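PDB 3NQP: SusD superfamily protein from Bacteroides fragilis NCTC 9343, which probably binds glycans at the outer membrane as a SusD-type surface lipoprotein and helps deliver them for uptake. Local coordinates for residues Ser238-Tyr243 and Tyr380-Val385; Asn326-Asp331 and Thr421-Pro426; Trp384-Leu389 and Asn407-Arg412. All coordinates share one frame; numbering follows the deposited sequence. Where two conformers were deposited one is given.

Contact 1: residues Ser238-Tyr243 and Tyr380-Val385; sequences SVLNNY and YRLPWV. With EDO (1,2-ethanediol), chain H.
L240 and V239 pack against L382 and V385 where two helices meet in the TPR-like helical scaffold of the SusD fold. One partner is the C-terminal end of helix 228-241. The other is the first turn of helix 382-396, entered directly from strand 377-381.

The contact across the segments is apolar. L240 CD2 meets L382 CD1 at 3.5 Å, tighter than usual for two methyl groups. V385 CG1 lies at the same distance from L240 CD2, and those two side chains run past each other in opposite directions. L240 CG stands beside the backbone N (chi1 -67°); CD1 continues the extended chain, and the other branch, CD2, turns to both partners. V239 adds a looser pair, CG1 to V385 CG2 at 3.8 Å.

N242 ND2 donates to S238 OG at 2.9 Å, the oxygen lying in the N242 amide plane. E204 of helix 200-216 bonds to both S238 OG and Y243 OH. R381 forms salt bridges with E264, E445 and E449.

A 1,2-ethanediol, probably from the crystallisation liquor, is held at both ends by the N241 amide. Its O2 donates to N241 OD1 at 3.0 Å, and N241 ND2 donates to its O1 at 2.9 Å.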
loop_
_atom_site.group_PDB
_atom_site.type_symbol
_atom_site.label_atom_id
_atom_site.label_comp_id
_atom_site.label_asym_id
_atom_site.label_seq_id
_atom_site.Cartn_x
_atom_site.Cartn_y
_atom_site.Cartn_z
ATOM N N SER A 238 7.903 15.308 -11.415
ATOM C CA SER A 238 6.742 15.880 -12.138
ATOM C C SER A 238 5.509 15.932 -11.238
ATOM O O SER A 238 4.763 16.945 -11.209
ATOM C CB SER A 238 6.422 15.043 -13.384
ATOM O OG SER A 238 5.334 15.598 -14.116
ATOM N N VAL A 239 5.296 14.836 -10.506
ATOM C CA VAL A 239 4.232 14.798 -9.520
ATOM C C VAL A 239 4.388 15.915 -8.502
ATOM O O VAL A 239 3.398 16.595 -8.200
ATOM C CB VAL A 239 4.082 13.410 -8.849
ATOM C CG1 VAL A 239 3.022 13.471 -7.712
ATOM C CG2 VAL A 239 3.718 12.315 -9.913
ATOM N N LEU A 240 5.612 16.153 -8.004
ATOM C CA LEU A 240 5.797 17.228 -7.027
ATOM C C LEU A 240 5.528 18.595 -7.629
ATOM O O LEU A 240 5.080 19.520 -6.898
ATOM C CB LEU A 240 7.208 17.260 -6.395
ATOM C CG LEU A 240 7.654 16.126 -5.482
ATOM C CD1 LEU A 240 9.013 16.504 -4.865
ATOM C CD2 LEU A 240 6.569 15.817 -4.405
ATOM N N ASN A 241 5.809 18.759 -8.937
ATOM C CA ASN A 241 5.912 20.136 -9.480
ATOM C C ASN A 241 4.709 20.671 -10.264
ATOM O O ASN A 241 4.528 21.890 -10.350
ATOM C CB ASN A 241 7.196 20.295 -10.328
ATOM C CG ASN A 241 8.455 20.194 -9.505
ATOM O OD1 ASN A 241 8.399 20.220 -8.289
ATOM N ND2 ASN A 241 9.597 20.056 -10.162
ATOM N N ASN A 242 3.896 19.777 -10.824
ATOM C CA ASN A 242 2.997 20.099 -11.921
ATOM C C ASN A 242 1.507 19.909 -11.618
ATOM O O ASN A 242 0.689 20.030 -12.505
ATOM C CB ASN A 242 3.374 19.251 -13.141
ATOM C CG ASN A 242 4.769 19.555 -13.653
ATOM O OD1 ASN A 242 5.143 20.705 -13.735
ATOM N ND2 ASN A 242 5.560 18.509 -13.976
ATOM N N TYR A 243 1.162 19.586 -10.377
ATOM C CA TYR A 243 -0.212 19.214 -10.047
ATOM C C TYR A 243 -0.823 19.944 -8.853
ATOM O O TYR A 243 -1.879 19.547 -8.360
ATOM C CB TYR A 243 -0.298 17.674 -9.829
ATOM C CG TYR A 243 0.059 16.848 -11.053
ATOM C CD1 TYR A 243 -0.890 16.492 -11.976
ATOM C CD2 TYR A 243 1.363 16.409 -11.258
ATOM C CE1 TYR A 243 -0.552 15.740 -13.090
ATOM C CE2 TYR A 243 1.717 15.651 -12.359
ATOM C CZ TYR A 243 0.758 15.311 -13.282
ATOM O OH TYR A 243 1.141 14.543 -14.357
ATOM N N TYR A 380 -1.726 6.631 -3.405
ATOM C CA TYR A 380 -0.576 7.543 -3.506
ATOM C C TYR A 380 -0.914 8.873 -2.851
ATOM O O TYR A 380 -1.950 9.439 -3.181
ATOM C CB TYR A 380 -0.206 7.833 -4.940
ATOM C CG TYR A 380 0.179 6.636 -5.724
ATOM C CD1 TYR A 380 1.358 5.941 -5.411
ATOM C CD2 TYR A 380 -0.621 6.148 -6.742
ATOM C CE1 TYR A 380 1.744 4.852 -6.092
ATOM C CE2 TYR A 380 -0.222 5.003 -7.464
ATOM C CZ TYR A 380 0.962 4.357 -7.119
ATOM O OH TYR A 380 1.425 3.236 -7.788
ATOM N N ARG A 381 -0.049 9.342 -1.948
ATOM C CA ARG A 381 -0.119 10.731 -1.443
ATOM C C ARG A 381 1.305 11.346 -1.362
ATOM O O ARG A 381 2.310 10.650 -1.549
ATOM C CB ARG A 381 -0.852 10.761 -0.111
ATOM C CG ARG A 381 -0.289 9.906 0.941
ATOM C CD ARG A 381 -1.057 10.083 2.248
ATOM N NE ARG A 381 -0.544 9.202 3.283
ATOM C CZ ARG A 381 0.369 9.518 4.215
ATOM N NH1 ARG A 381 0.930 10.717 4.306
ATOM N NH2 ARG A 381 0.733 8.600 5.084
ATOM N N LEU A 382 1.398 12.640 -1.131
ATOM C CA LEU A 382 2.653 13.343 -1.395
ATOM C C LEU A 382 3.866 12.846 -0.576
ATOM O O LEU A 382 4.939 12.747 -1.146
ATOM C CB LEU A 382 2.453 14.866 -1.230
ATOM C CG LEU A 382 3.406 15.788 -1.965
ATOM C CD1 LEU A 382 3.231 15.520 -3.515
ATOM C CD2 LEU A 382 3.093 17.274 -1.551
ATOM N N PRO A 383 3.737 12.549 0.753
ATOM C CA PRO A 383 4.933 12.061 1.447
ATOM C C PRO A 383 5.514 10.744 0.882
ATOM O O PRO A 383 6.728 10.478 1.035
ATOM C CB PRO A 383 4.466 11.859 2.918
ATOM C CG PRO A 383 3.308 12.822 3.077
ATOM C CD PRO A 383 2.623 12.747 1.682
ATOM N N TRP A 384 4.684 9.938 0.236
ATOM C CA TRP A 384 5.191 8.758 -0.501
ATOM C C TRP A 384 6.132 9.222 -1.614
ATOM O O TRP A 384 7.168 8.599 -1.859
ATOM C CB TRP A 384 4.038 7.876 -1.023
ATOM C CG TRP A 384 4.495 6.689 -1.847
ATOM C CD1 TRP A 384 4.758 5.434 -1.402
ATOM C CD2 TRP A 384 4.711 6.675 -3.236
ATOM N NE1 TRP A 384 5.157 4.630 -2.433
ATOM C CE2 TRP A 384 5.152 5.377 -3.577
ATOM C CE3 TRP A 384 4.615 7.651 -4.244
ATOM C CZ2 TRP A 384 5.484 5.019 -4.888
ATOM C CZ3 TRP A 384 4.900 7.294 -5.526
ATOM C CH2 TRP A 384 5.338 6.000 -5.844
ATOM N N VAL A 385 5.786 10.314 -2.285
ATOM C CA VAL A 385 6.585 10.805 -3.411
ATOM C C VAL A 385 7.942 11.251 -2.840
ATOM O O VAL A 385 9.018 10.861 -3.333
ATOM C CB VAL A 385 5.869 11.895 -4.265
ATOM C CG1 VAL A 385 6.809 12.402 -5.327
ATOM C CG2 VAL A 385 4.499 11.370 -4.893
HETATM C C1 EDO H . 12.608 19.030 -8.200
HETATM O O1 EDO H . 12.195 20.258 -8.805
HETATM C C2 EDO H . 12.080 18.924 -6.772
HETATM O O2 EDO H . 10.650 19.021 -6.796
#

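Contact 2: residues Asn326-Asp331 and Thr421-Pro426; sequences NFDDAD and TLYAYP
The Y423 ring projects from the last turn of helix 420-423 toward two side chains of the D328-D331 turn. D328 OD2 approaches obliquely at the CD1-CE1 side of the ring, and A330 comes up near its hydroxyl end. D328 OD2 is 3.5 Å from Y423 CE1. The carboxylate and ring planes stand 37° apart. The polar end of D328 is engaged by Y414, whose OH is hydrogen-bonded to OD2. A330 CB sits 3.6 Å from Y423 OH and 4.0 Å from Y423 CZ.

At Y423 a chi1 of -55° places CG trans to the carbonyl carbon and sends the ring across to the turn. No direct hydrogen bond joins the segments. A water spans them, 3.1 Å from Y423 OH, and accepts from A330 N at 3.1 Å. The turn is type I, closed by D331 N to D328 O at 3.1 Å.

This is a small surface contact far from the centre of the chain. Helix 399-414 underlies it: its Y414 stacks on the Y423 ring and touches A330. The D328-D331 turn leads into helix 333-337, and D331 and F327 also rest on K444 of helix 431-445.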
loop_
_atom_site.group_PDB
_atom_site.type_symbol
_atom_site.label_atom_id
_atom_site.label_comp_id
_atom_site.label_asym_id
_atom_site.label_seq_id
_atom_site.Cartn_x
_atom_site.Cartn_y
_atom_site.Cartn_z
ATOM N N ASN A 326 7.801 2.423 18.929
ATOM C CA ASN A 326 8.809 3.085 18.066
ATOM C C ASN A 326 8.580 4.580 17.838
ATOM O O ASN A 326 9.501 5.311 17.481
ATOM C CB ASN A 326 8.855 2.438 16.680
ATOM C CG ASN A 326 9.822 1.255 16.595
ATOM O OD1 ASN A 326 10.564 0.959 17.535
ATOM N ND2 ASN A 326 9.824 0.585 15.429
ATOM N N PHE A 327 7.342 5.030 17.958
ATOM C CA PHE A 327 7.050 6.460 17.858
ATOM C C PHE A 327 7.443 7.216 19.137
ATOM O O PHE A 327 7.075 6.803 20.235
ATOM C CB PHE A 327 5.542 6.691 17.652
ATOM C CG PHE A 327 4.998 6.222 16.312
ATOM C CD1 PHE A 327 4.955 7.078 15.222
ATOM C CD2 PHE A 327 4.431 4.972 16.173
ATOM C CE1 PHE A 327 4.387 6.677 14.014
ATOM C CE2 PHE A 327 3.905 4.544 14.933
ATOM C CZ PHE A 327 3.880 5.426 13.858
ATOM N N ASP A 328 8.111 8.366 18.993
ATOM C CA ASP A 328 8.204 9.348 20.089
ATOM C C ASP A 328 6.832 9.887 20.428
ATOM O O ASP A 328 5.959 9.971 19.557
ATOM C CB ASP A 328 9.072 10.542 19.671
ATOM C CG ASP A 328 10.487 10.152 19.403
ATOM O OD1 ASP A 328 11.022 9.369 20.205
ATOM O OD2 ASP A 328 11.058 10.606 18.401
ATOM N N ASP A 329 6.613 10.239 21.690
ATOM C CA ASP A 329 5.322 10.783 22.085
ATOM C C ASP A 329 5.032 12.108 21.388
ATOM O O ASP A 329 3.876 12.450 21.219
ATOM C CB ASP A 329 5.208 10.970 23.603
ATOM C CG ASP A 329 5.066 9.651 24.364
ATOM O OD1 ASP A 329 4.542 8.639 23.836
ATOM O OD2 ASP A 329 5.458 9.661 25.539
ATOM N N ALA A 330 6.070 12.835 20.969
ATOM C CA ALA A 330 5.898 14.147 20.332
ATOM C C ALA A 330 5.549 14.014 18.858
ATOM O O ALA A 330 5.298 15.001 18.208
ATOM C CB ALA A 330 7.174 15.006 20.466
ATOM N N ASP A 331 5.572 12.794 18.342
ATOM C CA ASP A 331 5.215 12.485 16.944
ATOM C C ASP A 331 3.682 12.323 16.916
ATOM O O ASP A 331 3.144 11.370 17.465
ATOM C CB ASP A 331 5.932 11.197 16.537
ATOM C CG ASP A 331 5.754 10.798 15.095
ATOM O OD1 ASP A 331 4.740 11.164 14.462
ATOM O OD2 ASP A 331 6.647 10.065 14.596
ATOM N N THR A 421 17.053 19.691 16.869
ATOM C CA THR A 421 18.059 19.170 17.782
ATOM C C THR A 421 17.702 17.746 18.255
ATOM O O THR A 421 18.569 16.886 18.358
ATOM C CB THR A 421 18.246 20.139 19.039
ATOM O OG1 THR A 421 17.166 19.974 19.957
ATOM C CG2 THR A 421 18.288 21.623 18.638
ATOM N N LEU A 422 16.419 17.506 18.506
ATOM C CA LEU A 422 15.893 16.224 19.006
ATOM C C LEU A 422 15.579 15.232 17.852
ATOM O O LEU A 422 15.830 14.032 17.962
ATOM C CB LEU A 422 14.607 16.455 19.819
ATOM C CG LEU A 422 14.712 17.331 21.096
ATOM C CD1 LEU A 422 13.365 17.340 21.888
ATOM C CD2 LEU A 422 15.859 16.839 21.985
ATOM N N TYR A 423 14.990 15.746 16.791
ATOM C CA TYR A 423 14.237 14.923 15.812
ATOM C C TYR A 423 14.719 14.969 14.372
ATOM O O TYR A 423 14.299 14.141 13.560
ATOM C CB TYR A 423 12.736 15.292 15.895
ATOM C CG TYR A 423 12.167 15.155 17.301
ATOM C CD1 TYR A 423 12.418 14.024 18.056
ATOM C CD2 TYR A 423 11.392 16.146 17.859
ATOM C CE1 TYR A 423 11.916 13.880 19.298
ATOM C CE2 TYR A 423 10.869 16.015 19.142
ATOM C CZ TYR A 423 11.141 14.899 19.866
ATOM O OH TYR A 423 10.674 14.763 21.173
ATOM N N ALA A 424 15.620 15.885 14.025
ATOM C CA ALA A 424 16.020 16.040 12.619
ATOM C C ALA A 424 17.011 14.941 12.258
ATOM O O ALA A 424 17.813 14.555 13.083
ATOM C CB ALA A 424 16.650 17.409 12.371
ATOM N N TYR A 425 16.940 14.438 11.033
ATOM C CA TYR A 425 17.916 13.471 10.530
ATOM C C TYR A 425 19.183 14.178 10.021
ATOM O O TYR A 425 19.106 15.004 9.106
ATOM C CB TYR A 425 17.277 12.656 9.399
ATOM C CG TYR A 425 18.187 11.567 8.842
ATOM C CD1 TYR A 425 18.450 10.393 9.572
ATOM C CD2 TYR A 425 18.776 11.716 7.596
ATOM C CE1 TYR A 425 19.302 9.406 9.054
ATOM C CE2 TYR A 425 19.624 10.752 7.079
ATOM C CZ TYR A 425 19.898 9.610 7.809
ATOM O OH TYR A 425 20.738 8.656 7.264
ATOM N N PRO A 426 20.357 13.860 10.590
ATOM C CA PRO A 426 21.548 14.556 10.098
ATOM C C PRO A 426 22.036 13.826 8.877
ATOM O O PRO A 426 21.917 12.594 8.816
ATOM C CB PRO A 426 22.552 14.425 11.263
ATOM C CG PRO A 426 22.159 13.130 11.987
ATOM C CD PRO A 426 20.676 12.899 11.682
HETATM O O HOH W 1 8.842 12.498 22.295
#

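Contact 3: residues Trp384-Leu389 and Asn407-Arg412; sequences WVYLTL and NLVRKR
The Y386 ring takes L408 CD1 squarely on one face. The methyl lies 4.0 Å from the ring centroid and only 9° off the ring normal, a CH-pi contact. V409 CG2 is at the ring edge, near its plane, 4.1 Å from Y386 CD2. L240 CD2 of helix 228-241 reaches Y386 CE1 from the other side of the ring plane. The second flat group is the W384 indole. T388 OG1 sits over the centre of one indole face, 3.3 Å above the plane. Y380 meets the opposite face with its ring, the two planes steeply inclined.

The leucine and tyrosine side chains cross at about a right angle. Y386 leaves its helix toward 407-412, with CG turned away from its own carbonyl carbon (chi1 -63°). L387 completes the apolar contact. Its CG meets V409 CG2 tip to tip at 4.1 Å. The valine methyl therefore fits between two residues adjacent in sequence.

The two helices follow each other in the chain, joined by a short link. The axes of 384-389 and 407-412 run roughly antiparallel, at 142°, with a closest approach of 10.0 Å. Such a helical hairpin suits the TPR-like architecture of the SusD family.

On the far side of helix 382-396, W384 O accepts two bonds from T388. The backbone N comes from one face of the carbonyl plane and OG1, at 2.6 Å, from the other. The hydroxyl is thereby fixed against the indole. Helix 431-445 borders the hairpin: L387 touches K442, and V409 touches E441 and E445. Its acids also pair with arginines of helix 399-414, E441 with R410 NE and E445 with R412 NH2.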
loop_
_atom_site.group_PDB
_atom_site.type_symbol
_atom_site.label_atom_id
_atom_site.label_comp_id
_atom_site.label_asym_id
_atom_site.label_seq_id
_atom_site.Cartn_x
_atom_site.Cartn_y
_atom_site.Cartn_z
ATOM N N TRP A 384 4.684 9.938 0.236
ATOM C CA TRP A 384 5.191 8.758 -0.501
ATOM C C TRP A 384 6.132 9.222 -1.614
ATOM O O TRP A 384 7.168 8.599 -1.859
ATOM C CB TRP A 384 4.038 7.876 -1.023
ATOM C CG TRP A 384 4.495 6.689 -1.847
ATOM C CD1 TRP A 384 4.758 5.434 -1.402
ATOM C CD2 TRP A 384 4.711 6.675 -3.236
ATOM N NE1 TRP A 384 5.157 4.630 -2.433
ATOM C CE2 TRP A 384 5.152 5.377 -3.577
ATOM C CE3 TRP A 384 4.615 7.651 -4.244
ATOM C CZ2 TRP A 384 5.484 5.019 -4.888
ATOM C CZ3 TRP A 384 4.900 7.294 -5.526
ATOM C CH2 TRP A 384 5.338 6.000 -5.844
ATOM N N VAL A 385 5.786 10.314 -2.285
ATOM C CA VAL A 385 6.585 10.805 -3.411
ATOM C C VAL A 385 7.942 11.251 -2.840
ATOM O O VAL A 385 9.018 10.861 -3.333
ATOM C CB VAL A 385 5.869 11.895 -4.265
ATOM C CG1 VAL A 385 6.809 12.402 -5.327
ATOM C CG2 VAL A 385 4.499 11.370 -4.893
ATOM N N TYR A 386 7.884 11.997 -1.748
ATOM C CA TYR A 386 9.099 12.389 -1.073
ATOM C C TYR A 386 10.011 11.234 -0.627
ATOM O O TYR A 386 11.214 11.306 -0.840
ATOM C CB TYR A 386 8.787 13.232 0.180
ATOM C CG TYR A 386 8.095 14.568 0.008
ATOM C CD1 TYR A 386 8.319 15.386 -1.091
ATOM C CD2 TYR A 386 7.336 15.092 1.070
ATOM C CE1 TYR A 386 7.700 16.636 -1.193
ATOM C CE2 TYR A 386 6.722 16.319 0.965
ATOM C CZ TYR A 386 6.933 17.096 -0.149
ATOM O OH TYR A 386 6.330 18.301 -0.223
ATOM N N LEU A 387 9.468 10.203 0.035
ATOM C CA LEU A 387 10.332 9.123 0.545
ATOM C C LEU A 387 10.833 8.217 -0.588
ATOM O O LEU A 387 11.896 7.610 -0.483
ATOM C CB LEU A 387 9.641 8.366 1.686
ATOM C CG LEU A 387 9.471 9.274 2.944
ATOM C CD1 LEU A 387 8.586 8.568 3.927
ATOM C CD2 LEU A 387 10.820 9.667 3.563
ATOM N N THR A 388 10.077 8.145 -1.670
ATOM C CA THR A 388 10.498 7.425 -2.859
ATOM C C THR A 388 11.688 8.182 -3.537
ATOM O O THR A 388 12.680 7.557 -3.954
ATOM C CB THR A 388 9.284 7.135 -3.823
ATOM O OG1 THR A 388 8.192 6.509 -3.105
ATOM C CG2 THR A 388 9.699 6.207 -4.944
ATOM N N LEU A 389 11.604 9.515 -3.619
ATOM C CA LEU A 389 12.702 10.351 -4.117
ATOM C C LEU A 389 13.890 10.309 -3.177
ATOM O O LEU A 389 15.025 10.340 -3.628
ATOM C CB LEU A 389 12.228 11.793 -4.314
ATOM C CG LEU A 389 11.420 12.036 -5.589
ATOM C CD1 LEU A 389 10.691 13.371 -5.582
ATOM C CD2 LEU A 389 12.295 11.911 -6.798
ATOM N N ASN A 407 13.383 14.825 6.447
ATOM C CA ASN A 407 13.032 15.908 7.358
ATOM C C ASN A 407 11.758 16.665 6.983
ATOM O O ASN A 407 11.072 17.183 7.868
ATOM C CB ASN A 407 14.210 16.858 7.552
ATOM C CG ASN A 407 15.329 16.234 8.387
ATOM O OD1 ASN A 407 15.063 15.546 9.388
ATOM N ND2 ASN A 407 16.592 16.478 7.985
ATOM N N LEU A 408 11.433 16.749 5.698
ATOM C CA LEU A 408 10.143 17.277 5.301
ATOM C C LEU A 408 9.018 16.457 5.967
ATOM O O LEU A 408 8.116 17.016 6.567
ATOM C CB LEU A 408 9.953 17.205 3.780
ATOM C CG LEU A 408 10.504 18.383 2.991
ATOM C CD1 LEU A 408 10.502 18.055 1.463
ATOM C CD2 LEU A 408 9.747 19.692 3.317
ATOM N N VAL A 409 9.101 15.127 5.869
ATOM C CA VAL A 409 8.081 14.255 6.478
ATOM C C VAL A 409 8.101 14.323 7.997
ATOM O O VAL A 409 7.030 14.470 8.612
ATOM C CB VAL A 409 8.232 12.816 5.978
ATOM C CG1 VAL A 409 7.201 11.912 6.644
ATOM C CG2 VAL A 409 8.166 12.816 4.414
ATOM N N ARG A 410 9.296 14.276 8.620
ATOM C CA ARG A 410 9.366 14.350 10.089
ATOM C C ARG A 410 8.825 15.651 10.598
ATOM O O ARG A 410 8.150 15.685 11.629
ATOM C CB ARG A 410 10.778 14.201 10.617
ATOM C CG ARG A 410 11.347 12.824 10.375
ATOM C CD ARG A 410 12.651 12.626 11.105
ATOM N NE ARG A 410 13.251 11.306 10.877
ATOM C CZ ARG A 410 14.377 10.894 11.445
ATOM N NH1 ARG A 410 15.036 11.684 12.304
ATOM N NH2 ARG A 410 14.824 9.676 11.197
ATOM N N LYS A 411 9.168 16.742 9.918
ATOM C CA LYS A 411 8.801 18.039 10.443
ATOM C C LYS A 411 7.274 18.117 10.515
ATOM O O LYS A 411 6.721 18.597 11.486
ATOM C CB LYS A 411 9.384 19.166 9.613
ATOM C CG LYS A 411 8.854 20.585 10.048
ATOM C CD LYS A 411 9.417 21.653 9.110
ATOM C CE LYS A 411 9.011 23.064 9.575
ATOM N NZ LYS A 411 9.636 24.121 8.696
ATOM N N ARG A 412 6.603 17.616 9.497
ATOM C CA ARG A 412 5.138 17.565 9.533
ATOM C C ARG A 412 4.630 16.705 10.691
ATOM O O ARG A 412 3.701 17.089 11.369
ATOM C CB ARG A 412 4.567 17.069 8.201
ATOM C CG ARG A 412 3.064 17.327 8.041
ATOM C CD ARG A 412 2.210 16.190 8.637
ATOM N NE ARG A 412 2.276 14.974 7.821
ATOM C CZ ARG A 412 1.555 14.758 6.715
ATOM N NH1 ARG A 412 0.690 15.664 6.287
ATOM N NH2 ARG A 412 1.686 13.616 6.027
#

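In the fold
From the N terminus, the chain first reaches 238-243, at the end of helix 228-241. Contact 1 closes a loop of 136 residues when the chain arrives at 380-385. Within that loop lies 326-331, whose partner 421-426 comes later, so contacts 1 and 2 cross. Contact 3 starts at 384-389, where contact 1 ends, and shares W384 and V385 with it. It closes the short hairpin to helix 399-414 and is nested inside the loop of contact 2. Contacts 1 and 3 touch through L240 and L389, and through P383 and R412. Contacts 2 and 3 are probably bonded through N407 to Y425 and R410 to Y423. Together they tie helix 228-241 through the hairpin to a surface turn.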